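Local coordinates for protein response regulator receiver (PDB 4G97) that probably acts as a phosphorylation-controlled response regulator, coupling a receiver domain to a sigma-factor-like domain in general stress signalling, at residues L59-Y64 / E114-D119; V102-F107 / V246-S251. All blocks are in the same frame, centred on the assembly; numbering follows the deposited sequence.

Contact 1 (59-64 with 114-119) joins two helices of the sigma-like part and is partly buried, with an apolar inner side at Cys-61 and Ile-115 and a polar edge at Asn-62 and Glu-117. Contact 2 (102-107 with 246-251) is buried and joins the sigma-like part to the receiver. Their chemistry differs accordingly. Contact 1 combines a small sulfur-to-carbon touch with an amide-carboxylate bond and a bridging water. Contact 2 is apolar across its two segments and has no hydrogen bond between them. The centres are about 18 Å apart, yet the contacts meet through Ile-115 CD1 and Phe-107 CE2 at 3.6 Å. Helix 94-104, on which contact 2 rests, lies between helices 52-64 and 109-116 in the chain.

Contact 1. Residues L59-Y64 / E114-D119; sequences LFCNLY and EILEVD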
loop_
_atom_site.group_PDB
_atom_site.type_symbol
_atom_site.label_atom_id
_atom_site.label_comp_id
_atom_site.label_asym_id
_atom_site.label_seq_id
_atom_site.Cartn_x
_atom_site.Cartn_y
_atom_site.Cartn_z
ATOM N N LEU A 59 12.593 5.786 13.301
ATOM C CA LEU A 59 12.899 4.632 14.142
ATOM C C LEU A 59 12.588 3.357 13.369
ATOM O O LEU A 59 13.434 2.459 13.318
ATOM C CB LEU A 59 12.069 4.695 15.431
ATOM C CG LEU A 59 12.174 3.527 16.411
ATOM C CD1 LEU A 59 13.594 3.352 16.921
ATOM C CD2 LEU A 59 11.247 3.760 17.587
ATOM N N PHE A 60 11.384 3.280 12.739
ATOM C CA PHE A 60 11.018 2.110 11.933
ATOM C C PHE A 60 12.071 1.857 10.843
ATOM O O PHE A 60 12.583 0.745 10.759
ATOM C CB PHE A 60 9.611 2.268 11.314
ATOM C CG PHE A 60 9.223 1.099 10.437
ATOM C CD1 PHE A 60 9.572 1.073 9.089
ATOM C CD2 PHE A 60 8.564 -0.007 10.973
ATOM C CE1 PHE A 60 9.258 -0.024 8.292
ATOM C CE2 PHE A 60 8.227 -1.092 10.169
ATOM C CZ PHE A 60 8.590 -1.100 8.837
ATOM N N CYS A 61 12.373 2.871 10.006
ATOM C CA CYS A 61 13.364 2.746 8.928
ATOM C C CYS A 61 14.782 2.411 9.419
ATOM O O CYS A 61 15.468 1.642 8.754
ATOM C CB CYS A 61 13.353 3.952 7.996
ATOM S SG CYS A 61 11.801 4.173 7.082
ATOM N N ASN A 62 15.210 2.946 10.588
ATOM C CA ASN A 62 16.534 2.619 11.156
ATOM C C ASN A 62 16.583 1.163 11.623
ATOM O O ASN A 62 17.590 0.493 11.395
ATOM C CB ASN A 62 16.920 3.553 12.311
ATOM C CG ASN A 62 17.212 4.971 11.914
ATOM O OD1 ASN A 62 17.401 5.302 10.735
ATOM N ND2 ASN A 62 17.250 5.848 12.905
ATOM N N LEU A 63 15.488 0.665 12.234
ATOM C CA LEU A 63 15.390 -0.724 12.679
ATOM C C LEU A 63 15.266 -1.715 11.491
ATOM O O LEU A 63 15.662 -2.878 11.611
ATOM C CB LEU A 63 14.217 -0.902 13.662
ATOM C CG LEU A 63 14.425 -0.382 15.104
ATOM C CD1 LEU A 63 13.107 -0.266 15.836
ATOM C CD2 LEU A 63 15.352 -1.294 15.911
ATOM N N TYR A 64 14.705 -1.250 10.361
ATOM C CA TYR A 64 14.498 -2.037 9.151
ATOM C C TYR A 64 15.693 -1.940 8.199
ATOM O O TYR A 64 15.752 -2.695 7.231
ATOM C CB TYR A 64 13.221 -1.586 8.451
ATOM N N GLU A 114 14.598 13.216 6.008
ATOM C CA GLU A 114 14.906 13.135 7.434
ATOM C C GLU A 114 14.566 11.718 7.939
ATOM O O GLU A 114 15.366 11.133 8.671
ATOM C CB GLU A 114 14.154 14.224 8.215
ATOM C CG GLU A 114 14.525 14.238 9.691
ATOM C CD GLU A 114 13.688 15.119 10.592
ATOM O OE1 GLU A 114 12.834 15.873 10.074
ATOM O OE2 GLU A 114 13.888 15.054 11.825
ATOM N N ILE A 115 13.410 11.134 7.483
ATOM C CA ILE A 115 13.029 9.754 7.831
ATOM C C ILE A 115 14.101 8.773 7.358
ATOM O O ILE A 115 14.484 7.874 8.117
ATOM C CB ILE A 115 11.622 9.381 7.265
ATOM C CG1 ILE A 115 10.513 10.088 8.066
ATOM C CG2 ILE A 115 11.406 7.860 7.216
ATOM C CD1 ILE A 115 9.259 10.187 7.404
ATOM N N LEU A 116 14.580 8.940 6.106
ATOM C CA LEU A 116 15.582 8.037 5.532
ATOM C C LEU A 116 17.035 8.343 5.927
ATOM O O LEU A 116 17.906 7.520 5.653
ATOM C CB LEU A 116 15.441 7.896 4.012
ATOM C CG LEU A 116 14.215 7.138 3.500
ATOM C CD1 LEU A 116 14.092 7.280 2.015
ATOM C CD2 LEU A 116 14.226 5.658 3.921
ATOM N N GLU A 117 17.283 9.490 6.592
ATOM C CA GLU A 117 18.615 9.910 7.084
ATOM C C GLU A 117 19.590 10.127 5.926
ATOM O O GLU A 117 20.684 9.561 5.909
ATOM C CB GLU A 117 19.192 8.915 8.116
ATOM C CG GLU A 117 18.332 8.704 9.348
ATOM C CD GLU A 117 18.990 7.961 10.491
ATOM O OE1 GLU A 117 19.933 7.175 10.243
ATOM O OE2 GLU A 117 18.523 8.127 11.639
ATOM N N VAL A 118 19.150 10.918 4.941
ATOM C CA VAL A 118 19.891 11.285 3.734
ATOM C C VAL A 118 19.710 12.782 3.541
ATOM O O VAL A 118 18.737 13.346 4.059
ATOM C CB VAL A 118 19.459 10.486 2.454
ATOM C CG1 VAL A 118 19.755 8.995 2.592
ATOM C CG2 VAL A 118 17.993 10.719 2.093
ATOM N N ASP A 119 20.645 13.424 2.808
ATOM C CA ASP A 119 20.578 14.850 2.478
ATOM C C ASP A 119 19.508 15.021 1.409
ATOM O O ASP A 119 19.257 14.073 0.655
ATOM C CB ASP A 119 21.923 15.332 1.943
HETATM O O HOH W 1 16.172 5.843 8.432
#
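Cys-61 meets residues 114-119 with its sulfur. Its CB points toward helix 109-116, and SG rests on the Ile-115 CG2 methyl at 3.7 Å. Leu-116 CD2 is a looser second neighbour of SG at 4.3 Å, although the first bond of that leucine points away from helix 52-64. Phe-17 of helix 11-22 also touches Cys-61, and Leu-101 of helix 94-104 touches both Ile-115 and Leu-116.

Asn-62 makes the polar half of the contact. Its CG stands beside the backbone N (chi1 -69°), which brings the amide across to the extended side chain of Glu-117. The two side chains cross at about a right angle. Asn-62 ND2 donates to Glu-117 OE2 at 2.9 Å, with a bent N-H...O angle of 146°. The oxygen lies close to the amide plane, but the donor comes from above the carboxylate plane. The same OE2 forms a salt bridge with Arg-58, so two partners grip it. Asn-62 OD1 accepts from a water at 2.7 Å. That water also donates to Ile-115 O at 2.7 Å, linking the Asn-62 side chain to the backbone of helix 109-116.

Glu-117 has positive phi and is the C-prime residue of a Schellman motif that closes helix 109-116. The arrangement is thus a capped helix end docked on a neighbouring helix of the all-helical sigma-like part.

Contact 2. Residues V102-F107 / V246-S251; sequences VAVEGF and VKALIS
Val-104 and Leu-249 cross at about a right angle, and the CG2 methyl of the valine does the touching. CG2 approaches Leu-249 CG at 4.0 Å and reaches its CD2 methyl at 4.1 Å. Val-104 CG2 also rests on Ala-248 CB at 3.7 Å. At CG2 the directions to the two neighbours are roughly a right angle apart, and the methyl sits between them. The valine torsion sets this up: CG1 is anti to the backbone N (chi1 -178°), while CG2 stands beside that N and takes the contact. The first bond of Leu-249 runs alongside the interface, and its end comes nearer. Its CG, beside the backbone N, brings the branch point back to the valine.

The Ala-248 CB points toward residues 102-107. This methyl touches Val-104 and also the Ala-103 methyl, CB to CB at 4.0 Å. With so little bulk on either alanine, the backbones come near, and the Ala-103 and Ala-248 CA atoms are 6.6 Å apart.

Segment 246-251 belongs to helix 243-265, which follows the last strand of the five-stranded parallel sheet. The strand order 2-1-3-4-5 is that of the CheY-like receiver fold. Helix 94-104 belongs to the sigma-like part and has a wider pi-type turn at 102-104. The contact is therefore an interdomain one, consistent with a receiver that holds its sigma-like partner against its final helix.

Polar bonds to other residues flank the apolar patch. Ser-251 OG is hydrogen-bonded to Arg-96 of the sigma-like part. Glu-105 forms a salt bridge with Arg-16 and a hydrogen bond with Tyr-57. Helix 11-22 also borders the patch, with Arg-16 against Val-104 and Ala-20 against Leu-249.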
loop_
_atom_site.group_PDB
_atom_site.type_symbol
_atom_site.label_atom_id
_atom_site.label_comp_id
_atom_site.label_asym_id
_atom_site.label_seq_id
_atom_site.Cartn_x
_atom_site.Cartn_y
_atom_site.Cartn_z
ATOM N N VAL A 102 6.607 9.647 0.155
ATOM C CA VAL A 102 6.022 10.832 -0.453
ATOM C C VAL A 102 4.662 10.541 -1.093
ATOM O O VAL A 102 3.681 11.175 -0.712
ATOM C CB VAL A 102 6.997 11.625 -1.387
ATOM C CG1 VAL A 102 8.160 12.216 -0.599
ATOM C CG2 VAL A 102 7.525 10.760 -2.521
ATOM N N ALA A 103 4.591 9.573 -2.041
ATOM C CA ALA A 103 3.351 9.248 -2.774
ATOM C C ALA A 103 2.293 8.594 -1.934
ATOM O O ALA A 103 1.116 8.904 -2.113
ATOM C CB ALA A 103 3.652 8.379 -3.977
ATOM N N VAL A 104 2.672 7.688 -1.017
ATOM C CA VAL A 104 1.638 7.041 -0.193
ATOM C C VAL A 104 1.493 7.698 1.173
ATOM O O VAL A 104 0.374 7.910 1.627
ATOM C CB VAL A 104 1.865 5.512 -0.067
ATOM C CG1 VAL A 104 0.758 4.838 0.755
ATOM C CG2 VAL A 104 2.012 4.853 -1.439
ATOM N N GLU A 105 2.611 7.941 1.855
ATOM C CA GLU A 105 2.604 8.428 3.234
ATOM C C GLU A 105 2.306 9.913 3.489
ATOM O O GLU A 105 2.040 10.292 4.630
ATOM C CB GLU A 105 3.808 7.882 4.039
ATOM C CG GLU A 105 3.830 6.352 4.135
ATOM C CD GLU A 105 2.554 5.702 4.653
ATOM O OE1 GLU A 105 2.054 6.127 5.718
ATOM O OE2 GLU A 105 2.027 4.794 3.973
ATOM N N GLY A 106 2.296 10.720 2.445
ATOM C CA GLY A 106 1.986 12.142 2.580
ATOM C C GLY A 106 3.066 13.046 3.157
ATOM O O GLY A 106 2.761 14.174 3.558
ATOM N N PHE A 107 4.322 12.588 3.198
ATOM C CA PHE A 107 5.454 13.395 3.661
ATOM C C PHE A 107 6.008 14.215 2.492
ATOM O O PHE A 107 6.083 13.707 1.372
ATOM C CB PHE A 107 6.603 12.517 4.211
ATOM C CG PHE A 107 6.304 11.761 5.489
ATOM C CD1 PHE A 107 6.212 12.429 6.709
ATOM C CD2 PHE A 107 6.135 10.375 5.475
ATOM C CE1 PHE A 107 5.920 11.722 7.892
ATOM C CE2 PHE A 107 5.823 9.675 6.654
ATOM C CZ PHE A 107 5.728 10.350 7.855
ATOM N N VAL A 246 -2.054 5.664 -5.900
ATOM C CA VAL A 246 -2.550 4.532 -6.704
ATOM C C VAL A 246 -1.402 3.943 -7.538
ATOM O O VAL A 246 -1.155 2.738 -7.492
ATOM C CB VAL A 246 -3.747 4.960 -7.587
ATOM C CG1 VAL A 246 -4.126 3.859 -8.569
ATOM C CG2 VAL A 246 -4.949 5.338 -6.719
ATOM N N LYS A 247 -0.695 4.803 -8.261
ATOM C CA LYS A 247 0.461 4.445 -9.078
ATOM C C LYS A 247 1.500 3.652 -8.245
ATOM O O LYS A 247 1.960 2.584 -8.676
ATOM C CB LYS A 247 1.068 5.738 -9.636
ATOM C CG LYS A 247 2.358 5.563 -10.421
ATOM C CD LYS A 247 2.708 6.825 -11.201
ATOM C CE LYS A 247 3.657 7.749 -10.481
ATOM N NZ LYS A 247 3.876 9.010 -11.243
ATOM N N ALA A 248 1.839 4.180 -7.049
ATOM C CA ALA A 248 2.808 3.589 -6.133
ATOM C C ALA A 248 2.376 2.238 -5.640
ATOM O O ALA A 248 3.199 1.331 -5.594
ATOM C CB ALA A 248 3.043 4.512 -4.946
ATOM N N LEU A 249 1.107 2.103 -5.235
ATOM C CA LEU A 249 0.619 0.843 -4.703
ATOM C C LEU A 249 0.454 -0.237 -5.767
ATOM O O LEU A 249 0.743 -1.389 -5.481
ATOM C CB LEU A 249 -0.604 1.015 -3.826
ATOM C CG LEU A 249 -0.336 1.814 -2.536
ATOM C CD1 LEU A 249 -1.634 2.208 -1.882
ATOM C CD2 LEU A 249 0.569 1.039 -1.570
ATOM N N ILE A 250 0.080 0.144 -7.009
ATOM C CA ILE A 250 0.031 -0.818 -8.115
ATOM C C ILE A 250 1.446 -1.319 -8.391
ATOM O O ILE A 250 1.648 -2.528 -8.524
ATOM C CB ILE A 250 -0.654 -0.278 -9.404
ATOM C CG1 ILE A 250 -2.141 -0.037 -9.143
ATOM C CG2 ILE A 250 -0.477 -1.292 -10.570
ATOM C CD1 ILE A 250 -2.819 0.791 -10.222
ATOM N N SER A 251 2.421 -0.396 -8.439
ATOM C CA SER A 251 3.825 -0.718 -8.656
ATOM C C SER A 251 4.329 -1.729 -7.606
ATOM O O SER A 251 4.947 -2.730 -7.977
ATOM C CB SER A 251 4.678 0.545 -8.622
ATOM O OG SER A 251 6.044 0.202 -8.781
#